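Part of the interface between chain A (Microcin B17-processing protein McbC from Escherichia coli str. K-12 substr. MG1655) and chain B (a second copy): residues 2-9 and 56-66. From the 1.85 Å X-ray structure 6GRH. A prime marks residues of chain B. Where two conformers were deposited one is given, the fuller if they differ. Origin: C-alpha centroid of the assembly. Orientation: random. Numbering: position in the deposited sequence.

Chain A 2-9: SKHELSLV
Chain B (56-66) ENKEVLFRPGF

Two irregular segments, extended where they pair, meet through one beta bridge, Glu5 with Glu59′ (CA to CA 5.0 Å), flanked by His4 beside Lys58′ and Leu6 beside Val60′; with same-order pairing, the two backbones run parallel there. Along chain B, Asn57′ (phi/psi 57/54) leads into Lys58′ at -121/170, whose m, m, t, m side chain carries NZ back to Glu56′ O, 2.9 Å. Its aliphatic part serves the contact instead: Lys58′ CB packs 3.6 Å from Leu6 CB.

Glu59′ (-119/132) grips the backbone on both sides of Glu5: its N donates to His4 O at 2.8 Å, nearly straight at 169°, and its O accepts from Leu6 N at 2.9 Å, while Glu5 CA sits 3.4 Å from Glu59′ O in a CA-H...O contact. Its m, t side chain brings OE1 to the edge of the His4 ring (His4 m).

Val60′ (t) offers CG1 to Leu8 CD1 at 3.7 Å; Leu8 is m, t, Leu6 t, p. Water 2 extends the pairing, donating to Leu6 O (2.8 Å) and accepting from Leu61′ N (3.0 Å).

Leu61′ CD1 lies 3.7 Å from Glu5 CD. A type II turn, Arg63′ to Phe66′, closes by Phe66′ N to Arg63′ O, 3.1 Å. Glycine suits 89/-10 at Gly65′, whose N donates to OE2 of the extended Glu5 side chain (t, t) at 3.3 Å.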

# COMPACT_ATOMS: atom_id res chain seq x y z
N SER A 2 25.66 19.66 18.74
CA SER A 2 25.70 21.16 18.92
C SER A 2 26.81 21.81 18.07
O SER A 2 26.52 22.62 17.18
CB SER A 2 25.83 21.53 20.39
N LYS A 3 28.08 21.46 18.33
CA LYS A 3 29.16 21.61 17.33
C LYS A 3 28.90 20.69 16.10
O LYS A 3 29.41 20.93 15.01
CB LYS A 3 30.52 21.26 17.93
N HIS A 4 28.13 19.63 16.31
CA HIS A 4 27.81 18.63 15.30
C HIS A 4 26.37 18.75 14.75
O HIS A 4 25.82 17.78 14.21
CB HIS A 4 28.00 17.24 15.94
CG HIS A 4 29.30 17.08 16.66
ND1 HIS A 4 30.50 16.91 16.01
CD2 HIS A 4 29.59 17.09 17.99
CE1 HIS A 4 31.48 16.82 16.89
NE2 HIS A 4 30.95 16.92 18.10
N GLU A 5 25.77 19.93 14.87
CA GLU A 5 24.35 20.09 14.59
C GLU A 5 24.07 19.97 13.10
O GLU A 5 24.83 20.44 12.29
CB GLU A 5 23.84 21.45 15.11
CG GLU A 5 22.31 21.54 15.15
CD GLU A 5 21.79 22.91 15.57
OE1 GLU A 5 22.59 23.75 16.01
OE2 GLU A 5 20.57 23.15 15.43
N LEU A 6 22.99 19.28 12.78
CA LEU A 6 22.45 19.22 11.44
C LEU A 6 21.01 19.69 11.53
O LEU A 6 20.23 19.19 12.36
CB LEU A 6 22.46 17.77 10.93
CG LEU A 6 21.63 17.48 9.67
CD1 LEU A 6 22.17 18.30 8.50
CD2 LEU A 6 21.65 16.00 9.37
N SER A 7 20.64 20.62 10.66
CA SER A 7 19.27 21.08 10.57
C SER A 7 18.47 20.13 9.67
O SER A 7 18.91 19.82 8.56
CB SER A 7 19.20 22.49 9.99
OG SER A 7 17.83 22.85 9.83
N LEU A 8 17.29 19.72 10.11
CA LEU A 8 16.40 18.93 9.26
C LEU A 8 15.92 19.65 7.96
O LEU A 8 15.48 18.98 7.02
CB LEU A 8 15.22 18.40 10.09
CG LEU A 8 15.62 17.36 11.15
CD1 LEU A 8 14.44 17.00 12.05
CD2 LEU A 8 16.21 16.12 10.48
N VAL A 9 16.01 20.97 7.94
CA VAL A 9 15.78 21.77 6.73
C VAL A 9 16.65 21.28 5.57
O VAL A 9 16.19 21.19 4.44
CB VAL A 9 16.08 23.25 6.99
CG1 VAL A 9 15.91 24.07 5.71
CG2 VAL A 9 15.17 23.78 8.11
N GLU B 56 26.82 13.56 7.34
CA GLU B 56 27.47 12.42 7.95
C GLU B 56 27.94 12.78 9.37
O GLU B 56 28.53 13.85 9.59
CB GLU B 56 28.65 11.98 7.06
CG GLU B 56 28.17 11.38 5.74
CD GLU B 56 29.27 11.20 4.69
OE1 GLU B 56 30.41 11.69 4.86
OE2 GLU B 56 28.99 10.61 3.66
N ASN B 57 27.64 11.89 10.31
CA ASN B 57 28.11 11.99 11.70
C ASN B 57 27.70 13.29 12.36
O ASN B 57 28.54 14.03 12.88
CB ASN B 57 29.64 11.81 11.79
CG ASN B 57 30.08 10.46 11.27
OD1 ASN B 57 29.59 9.42 11.71
ND2 ASN B 57 31.00 10.47 10.34
N LYS B 58 26.40 13.56 12.33
CA LYS B 58 25.83 14.77 12.89
C LYS B 58 24.79 14.42 13.96
O LYS B 58 24.43 13.26 14.12
CB LYS B 58 25.18 15.59 11.78
CG LYS B 58 26.16 16.12 10.72
CD LYS B 58 27.14 17.14 11.27
CE LYS B 58 28.03 17.74 10.19
NZ LYS B 58 28.84 16.69 9.52
N GLU B 59 24.35 15.43 14.69
CA GLU B 59 23.27 15.32 15.68
C GLU B 59 22.13 16.23 15.26
O GLU B 59 22.35 17.40 14.94
CB GLU B 59 23.73 15.77 17.06
CG GLU B 59 24.94 15.02 17.57
CD GLU B 59 25.46 15.52 18.91
OE1 GLU B 59 25.69 16.76 19.11
OE2 GLU B 59 25.69 14.63 19.75
N VAL B 60 20.92 15.70 15.27
CA VAL B 60 19.74 16.51 15.13
C VAL B 60 19.31 16.85 16.56
O VAL B 60 19.39 15.99 17.45
CB VAL B 60 18.63 15.76 14.37
CG1 VAL B 60 17.34 16.56 14.37
CG2 VAL B 60 19.11 15.47 12.96
N LEU B 61 18.87 18.08 16.78
CA LEU B 61 18.47 18.55 18.11
C LEU B 61 16.95 18.60 18.31
O LEU B 61 16.18 18.93 17.40
CB LEU B 61 19.07 19.93 18.35
CG LEU B 61 20.59 20.05 18.34
CD1 LEU B 61 20.98 21.43 18.83
CD2 LEU B 61 21.23 18.97 19.20
N PHE B 62 16.53 18.28 19.54
CA PHE B 62 15.16 18.56 19.98
C PHE B 62 14.86 20.07 20.04
O PHE B 62 13.75 20.46 19.70
CB PHE B 62 14.84 17.90 21.32
CG PHE B 62 13.39 17.91 21.66
CD1 PHE B 62 12.52 16.98 21.11
CD2 PHE B 62 12.88 18.86 22.53
CE1 PHE B 62 11.17 16.98 21.43
CE2 PHE B 62 11.53 18.87 22.85
CZ PHE B 62 10.68 17.92 22.29
N ARG B 63 15.84 20.90 20.41
CA ARG B 63 15.69 22.39 20.33
C ARG B 63 16.78 23.01 19.44
O ARG B 63 17.78 23.53 19.95
CB ARG B 63 15.66 23.04 21.73
CG ARG B 63 14.35 22.74 22.46
CD ARG B 63 14.11 23.57 23.72
NE ARG B 63 12.78 23.25 24.27
CZ ARG B 63 12.48 22.21 25.06
NH1 ARG B 63 13.41 21.34 25.46
NH2 ARG B 63 11.23 22.03 25.46
N PRO B 64 16.59 22.94 18.10
CA PRO B 64 17.56 23.50 17.13
C PRO B 64 17.81 24.95 17.40
O PRO B 64 16.87 25.69 17.72
CB PRO B 64 16.85 23.35 15.77
CG PRO B 64 15.73 22.44 15.97
CD PRO B 64 15.38 22.43 17.43
N GLY B 65 19.06 25.37 17.29
CA GLY B 65 19.43 26.75 17.57
C GLY B 65 19.79 27.04 19.01
O GLY B 65 20.29 28.12 19.31
N PHE B 66 19.54 26.08 19.91
CA PHE B 66 19.81 26.28 21.35
C PHE B 66 20.83 25.28 21.85
O PHE B 66 20.95 24.21 21.31
CB PHE B 66 18.48 26.25 22.13
CG PHE B 66 17.54 27.31 21.67
CD1 PHE B 66 17.74 28.61 22.05
CD2 PHE B 66 16.53 27.02 20.76
CE1 PHE B 66 16.92 29.62 21.58
CE2 PHE B 66 15.70 28.03 20.29
CZ PHE B 66 15.90 29.33 20.70
O HOH W 1 22.19 24.96 18.42
O HOH W 2 18.73 20.11 14.53